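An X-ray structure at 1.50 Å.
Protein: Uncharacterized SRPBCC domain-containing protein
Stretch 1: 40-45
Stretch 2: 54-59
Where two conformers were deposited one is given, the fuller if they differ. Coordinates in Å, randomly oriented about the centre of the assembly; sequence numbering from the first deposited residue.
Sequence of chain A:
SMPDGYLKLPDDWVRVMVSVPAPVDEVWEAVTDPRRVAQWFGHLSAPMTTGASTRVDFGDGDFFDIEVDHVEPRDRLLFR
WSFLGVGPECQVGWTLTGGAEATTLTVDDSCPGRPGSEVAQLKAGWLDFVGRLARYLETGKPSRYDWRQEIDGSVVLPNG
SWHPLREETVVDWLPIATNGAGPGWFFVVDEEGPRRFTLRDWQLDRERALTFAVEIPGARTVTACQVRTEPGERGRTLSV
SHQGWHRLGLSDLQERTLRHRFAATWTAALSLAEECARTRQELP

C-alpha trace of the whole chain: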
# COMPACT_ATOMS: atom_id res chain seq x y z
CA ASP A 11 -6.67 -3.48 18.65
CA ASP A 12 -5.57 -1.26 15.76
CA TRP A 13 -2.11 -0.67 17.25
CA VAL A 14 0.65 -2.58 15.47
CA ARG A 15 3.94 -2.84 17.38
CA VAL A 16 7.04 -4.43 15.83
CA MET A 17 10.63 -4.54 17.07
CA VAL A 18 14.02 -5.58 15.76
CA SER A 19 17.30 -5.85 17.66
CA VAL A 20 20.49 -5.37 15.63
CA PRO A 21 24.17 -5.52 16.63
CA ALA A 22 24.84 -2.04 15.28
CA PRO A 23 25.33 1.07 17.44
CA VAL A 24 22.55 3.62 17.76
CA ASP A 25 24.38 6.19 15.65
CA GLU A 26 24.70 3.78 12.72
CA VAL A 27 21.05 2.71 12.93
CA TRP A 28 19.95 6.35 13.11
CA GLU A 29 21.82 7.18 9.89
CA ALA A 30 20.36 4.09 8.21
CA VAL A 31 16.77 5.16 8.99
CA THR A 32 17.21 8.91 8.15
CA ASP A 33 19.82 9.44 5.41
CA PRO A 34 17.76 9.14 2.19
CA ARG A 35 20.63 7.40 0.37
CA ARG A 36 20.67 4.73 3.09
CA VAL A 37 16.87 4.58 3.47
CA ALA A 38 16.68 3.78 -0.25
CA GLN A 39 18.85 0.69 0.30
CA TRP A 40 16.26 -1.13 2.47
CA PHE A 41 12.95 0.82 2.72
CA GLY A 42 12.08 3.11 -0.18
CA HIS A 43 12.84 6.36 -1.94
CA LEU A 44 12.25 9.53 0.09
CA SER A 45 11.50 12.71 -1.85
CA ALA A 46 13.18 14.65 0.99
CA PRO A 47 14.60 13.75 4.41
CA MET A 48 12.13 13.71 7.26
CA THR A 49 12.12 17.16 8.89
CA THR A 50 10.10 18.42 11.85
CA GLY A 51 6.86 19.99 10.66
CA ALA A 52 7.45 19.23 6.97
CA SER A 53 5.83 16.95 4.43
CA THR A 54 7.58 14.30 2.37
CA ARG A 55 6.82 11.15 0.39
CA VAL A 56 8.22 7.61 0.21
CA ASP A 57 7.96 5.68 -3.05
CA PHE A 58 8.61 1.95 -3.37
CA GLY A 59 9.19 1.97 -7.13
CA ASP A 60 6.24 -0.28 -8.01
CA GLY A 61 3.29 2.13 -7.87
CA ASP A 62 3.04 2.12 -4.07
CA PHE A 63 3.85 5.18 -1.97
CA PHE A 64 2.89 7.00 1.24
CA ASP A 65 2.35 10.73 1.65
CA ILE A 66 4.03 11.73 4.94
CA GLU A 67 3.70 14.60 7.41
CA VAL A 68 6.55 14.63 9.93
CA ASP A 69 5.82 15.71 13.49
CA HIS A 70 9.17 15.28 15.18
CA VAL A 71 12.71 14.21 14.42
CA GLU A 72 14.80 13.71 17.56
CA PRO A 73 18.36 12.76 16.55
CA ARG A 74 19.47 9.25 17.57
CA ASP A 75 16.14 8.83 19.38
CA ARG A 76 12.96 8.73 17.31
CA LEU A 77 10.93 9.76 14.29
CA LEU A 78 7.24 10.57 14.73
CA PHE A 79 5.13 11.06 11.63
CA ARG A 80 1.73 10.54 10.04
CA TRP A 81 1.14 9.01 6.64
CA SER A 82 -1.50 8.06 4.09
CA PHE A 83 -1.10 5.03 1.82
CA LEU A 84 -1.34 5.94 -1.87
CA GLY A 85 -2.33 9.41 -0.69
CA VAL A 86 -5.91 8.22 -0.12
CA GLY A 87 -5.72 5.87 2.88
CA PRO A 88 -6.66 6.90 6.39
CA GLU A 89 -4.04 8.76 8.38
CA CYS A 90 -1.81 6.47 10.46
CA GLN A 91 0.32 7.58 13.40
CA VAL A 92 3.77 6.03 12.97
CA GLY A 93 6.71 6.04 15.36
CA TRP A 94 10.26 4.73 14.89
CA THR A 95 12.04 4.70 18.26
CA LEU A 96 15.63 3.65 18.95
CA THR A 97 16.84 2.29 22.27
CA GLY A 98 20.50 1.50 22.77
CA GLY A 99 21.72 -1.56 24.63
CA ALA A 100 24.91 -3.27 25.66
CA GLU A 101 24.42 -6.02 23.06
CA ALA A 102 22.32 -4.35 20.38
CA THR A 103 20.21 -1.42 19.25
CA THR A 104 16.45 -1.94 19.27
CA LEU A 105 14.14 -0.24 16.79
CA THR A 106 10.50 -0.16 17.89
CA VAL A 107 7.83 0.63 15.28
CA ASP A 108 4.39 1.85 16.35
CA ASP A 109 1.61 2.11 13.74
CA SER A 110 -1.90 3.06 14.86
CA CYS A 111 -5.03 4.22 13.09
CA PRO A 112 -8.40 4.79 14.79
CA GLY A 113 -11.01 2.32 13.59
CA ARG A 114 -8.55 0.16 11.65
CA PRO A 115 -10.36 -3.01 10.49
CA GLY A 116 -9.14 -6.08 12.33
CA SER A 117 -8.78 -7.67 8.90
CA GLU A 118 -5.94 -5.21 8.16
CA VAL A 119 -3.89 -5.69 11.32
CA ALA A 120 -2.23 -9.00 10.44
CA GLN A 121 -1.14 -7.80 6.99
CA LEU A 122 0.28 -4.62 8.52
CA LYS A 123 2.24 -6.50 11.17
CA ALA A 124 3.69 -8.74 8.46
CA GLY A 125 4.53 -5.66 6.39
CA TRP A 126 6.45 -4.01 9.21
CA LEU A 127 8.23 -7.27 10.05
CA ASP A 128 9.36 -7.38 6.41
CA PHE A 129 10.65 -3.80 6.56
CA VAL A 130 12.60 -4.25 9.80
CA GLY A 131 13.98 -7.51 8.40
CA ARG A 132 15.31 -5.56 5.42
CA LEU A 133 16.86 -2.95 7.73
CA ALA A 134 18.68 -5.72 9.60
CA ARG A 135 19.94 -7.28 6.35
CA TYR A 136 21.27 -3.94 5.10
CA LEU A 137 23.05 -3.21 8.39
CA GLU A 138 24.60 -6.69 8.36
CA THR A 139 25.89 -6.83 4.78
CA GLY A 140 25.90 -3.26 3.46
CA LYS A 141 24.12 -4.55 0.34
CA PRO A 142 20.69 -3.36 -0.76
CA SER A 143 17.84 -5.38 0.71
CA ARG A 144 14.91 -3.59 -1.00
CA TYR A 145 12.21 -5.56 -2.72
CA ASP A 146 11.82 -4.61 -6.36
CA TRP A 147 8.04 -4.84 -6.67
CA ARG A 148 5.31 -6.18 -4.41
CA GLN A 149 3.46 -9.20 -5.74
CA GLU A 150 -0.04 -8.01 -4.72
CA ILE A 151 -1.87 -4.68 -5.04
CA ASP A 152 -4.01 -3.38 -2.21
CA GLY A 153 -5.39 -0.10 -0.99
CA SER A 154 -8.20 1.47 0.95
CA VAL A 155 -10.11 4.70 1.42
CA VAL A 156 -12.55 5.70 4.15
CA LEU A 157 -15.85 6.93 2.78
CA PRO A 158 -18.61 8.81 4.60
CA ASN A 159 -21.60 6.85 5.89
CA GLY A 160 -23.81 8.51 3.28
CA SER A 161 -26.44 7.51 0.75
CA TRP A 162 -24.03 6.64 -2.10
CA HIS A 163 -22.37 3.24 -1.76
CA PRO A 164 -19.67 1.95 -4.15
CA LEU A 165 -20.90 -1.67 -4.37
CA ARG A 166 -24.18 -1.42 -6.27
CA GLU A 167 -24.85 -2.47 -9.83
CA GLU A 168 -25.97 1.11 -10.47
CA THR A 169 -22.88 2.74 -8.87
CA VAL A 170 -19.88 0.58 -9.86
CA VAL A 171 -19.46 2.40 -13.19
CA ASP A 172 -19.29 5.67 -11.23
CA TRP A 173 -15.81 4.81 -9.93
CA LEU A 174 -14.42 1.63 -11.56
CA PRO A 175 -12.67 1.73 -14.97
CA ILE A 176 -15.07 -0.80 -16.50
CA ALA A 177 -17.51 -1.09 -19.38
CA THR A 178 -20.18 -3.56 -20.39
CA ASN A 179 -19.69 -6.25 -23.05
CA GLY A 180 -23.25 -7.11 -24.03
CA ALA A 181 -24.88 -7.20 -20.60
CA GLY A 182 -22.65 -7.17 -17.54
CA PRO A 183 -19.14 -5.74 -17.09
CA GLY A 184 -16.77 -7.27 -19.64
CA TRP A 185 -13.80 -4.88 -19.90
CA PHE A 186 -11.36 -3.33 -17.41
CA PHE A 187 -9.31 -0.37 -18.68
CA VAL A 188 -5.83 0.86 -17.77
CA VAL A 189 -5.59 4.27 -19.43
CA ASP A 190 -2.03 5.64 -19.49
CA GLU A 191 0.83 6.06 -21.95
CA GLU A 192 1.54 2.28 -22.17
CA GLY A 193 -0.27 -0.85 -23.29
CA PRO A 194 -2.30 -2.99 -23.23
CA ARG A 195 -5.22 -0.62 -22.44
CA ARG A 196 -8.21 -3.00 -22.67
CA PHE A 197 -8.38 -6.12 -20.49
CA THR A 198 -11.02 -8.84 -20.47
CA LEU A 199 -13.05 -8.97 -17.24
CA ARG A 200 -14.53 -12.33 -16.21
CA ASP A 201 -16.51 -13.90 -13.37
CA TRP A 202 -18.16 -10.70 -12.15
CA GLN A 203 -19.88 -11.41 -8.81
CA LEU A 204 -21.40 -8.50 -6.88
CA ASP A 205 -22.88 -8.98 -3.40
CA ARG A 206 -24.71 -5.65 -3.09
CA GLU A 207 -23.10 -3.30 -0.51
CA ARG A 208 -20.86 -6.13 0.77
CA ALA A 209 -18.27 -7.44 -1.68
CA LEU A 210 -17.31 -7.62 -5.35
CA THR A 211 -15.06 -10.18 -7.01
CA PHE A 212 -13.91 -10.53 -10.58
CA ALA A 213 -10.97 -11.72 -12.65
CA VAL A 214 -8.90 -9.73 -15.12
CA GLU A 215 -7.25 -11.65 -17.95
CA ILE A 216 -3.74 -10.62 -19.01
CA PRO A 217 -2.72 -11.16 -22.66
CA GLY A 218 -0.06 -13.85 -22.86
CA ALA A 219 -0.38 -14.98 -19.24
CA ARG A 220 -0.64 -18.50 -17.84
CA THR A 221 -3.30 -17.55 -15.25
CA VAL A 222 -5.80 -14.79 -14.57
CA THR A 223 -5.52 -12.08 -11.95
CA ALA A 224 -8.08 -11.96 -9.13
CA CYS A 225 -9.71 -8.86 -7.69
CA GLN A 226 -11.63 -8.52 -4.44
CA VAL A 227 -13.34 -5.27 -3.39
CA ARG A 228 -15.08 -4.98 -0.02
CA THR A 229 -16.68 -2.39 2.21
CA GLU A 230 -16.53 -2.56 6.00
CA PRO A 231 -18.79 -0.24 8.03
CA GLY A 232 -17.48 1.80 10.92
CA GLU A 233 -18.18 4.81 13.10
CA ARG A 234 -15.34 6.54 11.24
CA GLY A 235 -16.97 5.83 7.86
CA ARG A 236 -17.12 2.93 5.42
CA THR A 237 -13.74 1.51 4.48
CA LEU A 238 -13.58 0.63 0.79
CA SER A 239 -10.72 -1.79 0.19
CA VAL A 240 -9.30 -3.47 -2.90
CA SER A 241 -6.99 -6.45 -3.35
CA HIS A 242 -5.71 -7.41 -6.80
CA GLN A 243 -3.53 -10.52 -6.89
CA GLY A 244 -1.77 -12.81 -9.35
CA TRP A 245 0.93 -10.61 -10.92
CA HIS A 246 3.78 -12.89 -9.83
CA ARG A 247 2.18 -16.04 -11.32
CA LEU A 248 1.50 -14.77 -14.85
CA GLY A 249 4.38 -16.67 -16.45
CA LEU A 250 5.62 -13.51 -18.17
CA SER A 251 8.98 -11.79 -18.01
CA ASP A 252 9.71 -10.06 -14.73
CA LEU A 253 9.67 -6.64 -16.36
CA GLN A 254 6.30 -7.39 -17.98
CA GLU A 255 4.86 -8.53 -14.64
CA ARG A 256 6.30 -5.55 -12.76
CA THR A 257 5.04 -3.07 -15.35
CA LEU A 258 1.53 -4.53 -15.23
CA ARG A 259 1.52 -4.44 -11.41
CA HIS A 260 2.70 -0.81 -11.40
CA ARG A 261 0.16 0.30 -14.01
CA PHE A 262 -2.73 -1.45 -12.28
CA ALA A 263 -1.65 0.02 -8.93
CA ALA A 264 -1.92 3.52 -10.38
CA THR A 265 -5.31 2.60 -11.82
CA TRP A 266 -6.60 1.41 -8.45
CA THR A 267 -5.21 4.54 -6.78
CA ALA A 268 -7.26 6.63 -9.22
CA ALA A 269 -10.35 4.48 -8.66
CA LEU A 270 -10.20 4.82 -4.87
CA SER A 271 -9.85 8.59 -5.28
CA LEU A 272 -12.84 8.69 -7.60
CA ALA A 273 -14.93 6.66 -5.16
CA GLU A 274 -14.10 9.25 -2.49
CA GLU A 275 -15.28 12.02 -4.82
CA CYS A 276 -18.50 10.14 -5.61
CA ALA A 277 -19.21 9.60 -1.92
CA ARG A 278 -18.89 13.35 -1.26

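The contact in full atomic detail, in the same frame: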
# COMPACT_ATOMS: atom_id res chain seq x y z
N TRP A 40 17.06 -0.10 1.82
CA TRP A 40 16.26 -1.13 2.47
C TRP A 40 14.77 -0.83 2.52
O TRP A 40 13.98 -1.78 2.58
CB TRP A 40 16.77 -1.38 3.90
CG TRP A 40 16.61 -0.18 4.81
CD1 TRP A 40 17.48 0.87 4.92
CD2 TRP A 40 15.52 0.09 5.69
NE1 TRP A 40 16.98 1.78 5.83
CE2 TRP A 40 15.78 1.33 6.31
CE3 TRP A 40 14.35 -0.59 6.02
CZ2 TRP A 40 14.91 1.89 7.25
CZ3 TRP A 40 13.48 -0.02 6.96
CH2 TRP A 40 13.76 1.21 7.54
N PHE A 41 14.35 0.44 2.50
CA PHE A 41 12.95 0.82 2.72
C PHE A 41 12.30 1.33 1.45
O PHE A 41 11.40 0.68 0.91
CB PHE A 41 12.89 1.87 3.84
CG PHE A 41 11.49 2.27 4.23
CD1 PHE A 41 10.58 1.34 4.69
CD2 PHE A 41 11.10 3.61 4.18
CE1 PHE A 41 9.29 1.72 5.07
CE2 PHE A 41 9.82 3.99 4.56
CZ PHE A 41 8.92 3.05 4.99
N GLY A 42 12.71 2.50 0.97
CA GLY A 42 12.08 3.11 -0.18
C GLY A 42 12.75 4.44 -0.46
O GLY A 42 13.68 4.84 0.24
N HIS A 43 12.26 5.11 -1.48
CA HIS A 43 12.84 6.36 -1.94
C HIS A 43 12.10 7.54 -1.33
O HIS A 43 10.92 7.76 -1.62
CB HIS A 43 12.80 6.45 -3.46
CG HIS A 43 13.25 7.77 -3.99
ND1 HIS A 43 14.58 8.08 -4.18
CD2 HIS A 43 12.56 8.89 -4.31
CE1 HIS A 43 14.69 9.32 -4.62
NE2 HIS A 43 13.48 9.84 -4.71
N LEU A 44 12.80 8.32 -0.50
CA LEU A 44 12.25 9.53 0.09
C LEU A 44 12.43 10.71 -0.85
O LEU A 44 13.53 10.93 -1.37
CB LEU A 44 12.96 9.85 1.41
CG LEU A 44 12.64 8.97 2.61
CD1 LEU A 44 13.61 9.23 3.76
CD2 LEU A 44 11.22 9.24 3.04
N SER A 45 11.37 11.50 -1.04
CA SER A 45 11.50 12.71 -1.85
C SER A 45 12.34 13.78 -1.15
O SER A 45 12.92 14.64 -1.82
CB SER A 45 10.12 13.28 -2.18
OG SER A 45 9.41 13.64 -1.00
N THR A 54 6.75 15.01 3.33
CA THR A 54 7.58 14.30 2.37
C THR A 54 6.78 13.12 1.82
O THR A 54 5.58 13.00 2.06
CB THR A 54 8.92 13.89 3.02
OG1 THR A 54 9.81 13.37 2.02
CG2 THR A 54 8.73 12.87 4.12
N ARG A 55 7.47 12.24 1.11
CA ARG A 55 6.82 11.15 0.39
C ARG A 55 7.83 10.02 0.24
O ARG A 55 8.99 10.26 -0.09
CB ARG A 55 6.35 11.64 -0.99
CG ARG A 55 5.50 10.69 -1.80
CD ARG A 55 5.15 11.40 -3.11
NE ARG A 55 4.31 10.62 -4.02
CZ ARG A 55 4.76 9.67 -4.83
NH1 ARG A 55 6.04 9.33 -4.82
NH2 ARG A 55 3.91 9.04 -5.64
N VAL A 56 7.38 8.78 0.45
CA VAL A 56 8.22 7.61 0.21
C VAL A 56 7.58 6.79 -0.89
O VAL A 56 6.36 6.57 -0.90
CB VAL A 56 8.45 6.77 1.48
CG1 VAL A 56 7.16 6.14 1.99
CG2 VAL A 56 9.50 5.70 1.20
N ASP A 57 8.40 6.38 -1.85
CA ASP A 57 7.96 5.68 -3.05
C ASP A 57 8.71 4.36 -3.12
O ASP A 57 9.93 4.34 -2.94
CB ASP A 57 8.24 6.55 -4.27
CG ASP A 57 7.55 6.05 -5.50
OD1 ASP A 57 7.88 4.92 -5.94
OD2 ASP A 57 6.68 6.78 -6.02
N PHE A 58 7.99 3.26 -3.37
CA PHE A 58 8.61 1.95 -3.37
C PHE A 58 9.01 1.48 -4.77
O PHE A 58 9.64 0.43 -4.89
CB PHE A 58 7.70 0.94 -2.69
CG PHE A 58 7.40 1.33 -1.27
CD1 PHE A 58 8.40 1.26 -0.31
CD2 PHE A 58 6.18 1.85 -0.93
CE1 PHE A 58 8.15 1.66 0.98
CE2 PHE A 58 5.92 2.24 0.38
CZ PHE A 58 6.92 2.16 1.32
N GLY A 59 8.71 2.26 -5.80
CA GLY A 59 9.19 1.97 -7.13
C GLY A 59 8.30 1.06 -7.94
O GLY A 59 8.67 0.72 -9.09

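The two stretches meet as a short antiparallel pairing. H43 and L44 form a strand in the first stretch. In the second stretch T54 to D57 are strand, and that strand begins earlier in the chain. H43 and D57 are a hydrogen-bonded pair, with their CA atoms 5.1 Å apart. H43 N donates to D57 O at 2.9 Å, nearly straight at 171°. D57 N returns the bond to H43 O, also at 2.9 Å, with an angle of 153°. L44 and V56 are the next pair and lie in a non-hydrogen-bonded position. The CA atoms of L44 and V56 are closer, at 4.5 Å. Here the backbones meet through two CA-H...O contacts: V56 CA to H43 O and L44 CA to R55 O, both 3.3 Å. R55 O also accepts a hydrogen bond from S45 N at 2.8 Å. S45 lies just past the strand, and its N still bonds to R55 O.

G42 follows a helix and is fully extended, with phi and psi both near 180°. A CB here would point toward the second stretch. An ideal CB on G42 would lie 2.9 Å from V56 CG2 and 3.0 Å from F58 CD1, both clashes. The lack of a side chain lets the backbone pass close, with G42 CA 3.7 Å from D57 O.

The side chains of L44 and V56 share one face of the sheet and are buried. L44 CD2 packs 4.0 Å from V56 CB. F41 adds to this apolar cluster, with its CE2 3.8 Å from V56 CG2. The F41 ring also receives the edge of the F58 ring on its face. The planes are at 90° and the centroids 5.6 Å apart; CE1 of F41 and CE1 of F58 are separated by 4.2 Å. The CB of F58 points away from the first stretch, but the ring comes back to it. Its edge also meets the backbone of F41, with F58 CD1 3.3 Å from F41 O.

H43 and D57 point to the other face. D57 is held within its own stretch. D57 OD2 forms a salt bridge with R55 NH1 at 2.9 Å, and D57 OD1 accepts a hydrogen bond from G59 N at 2.8 Å. The end of the R55 side chain leads away from the first stretch, toward this carboxylate.

At the other end of the contact, S45 points toward the second stretch. S45 OG donates a hydrogen bond to T54 OG1 at 3.1 Å. This side-chain link supplements the S45 backbone bond to R55.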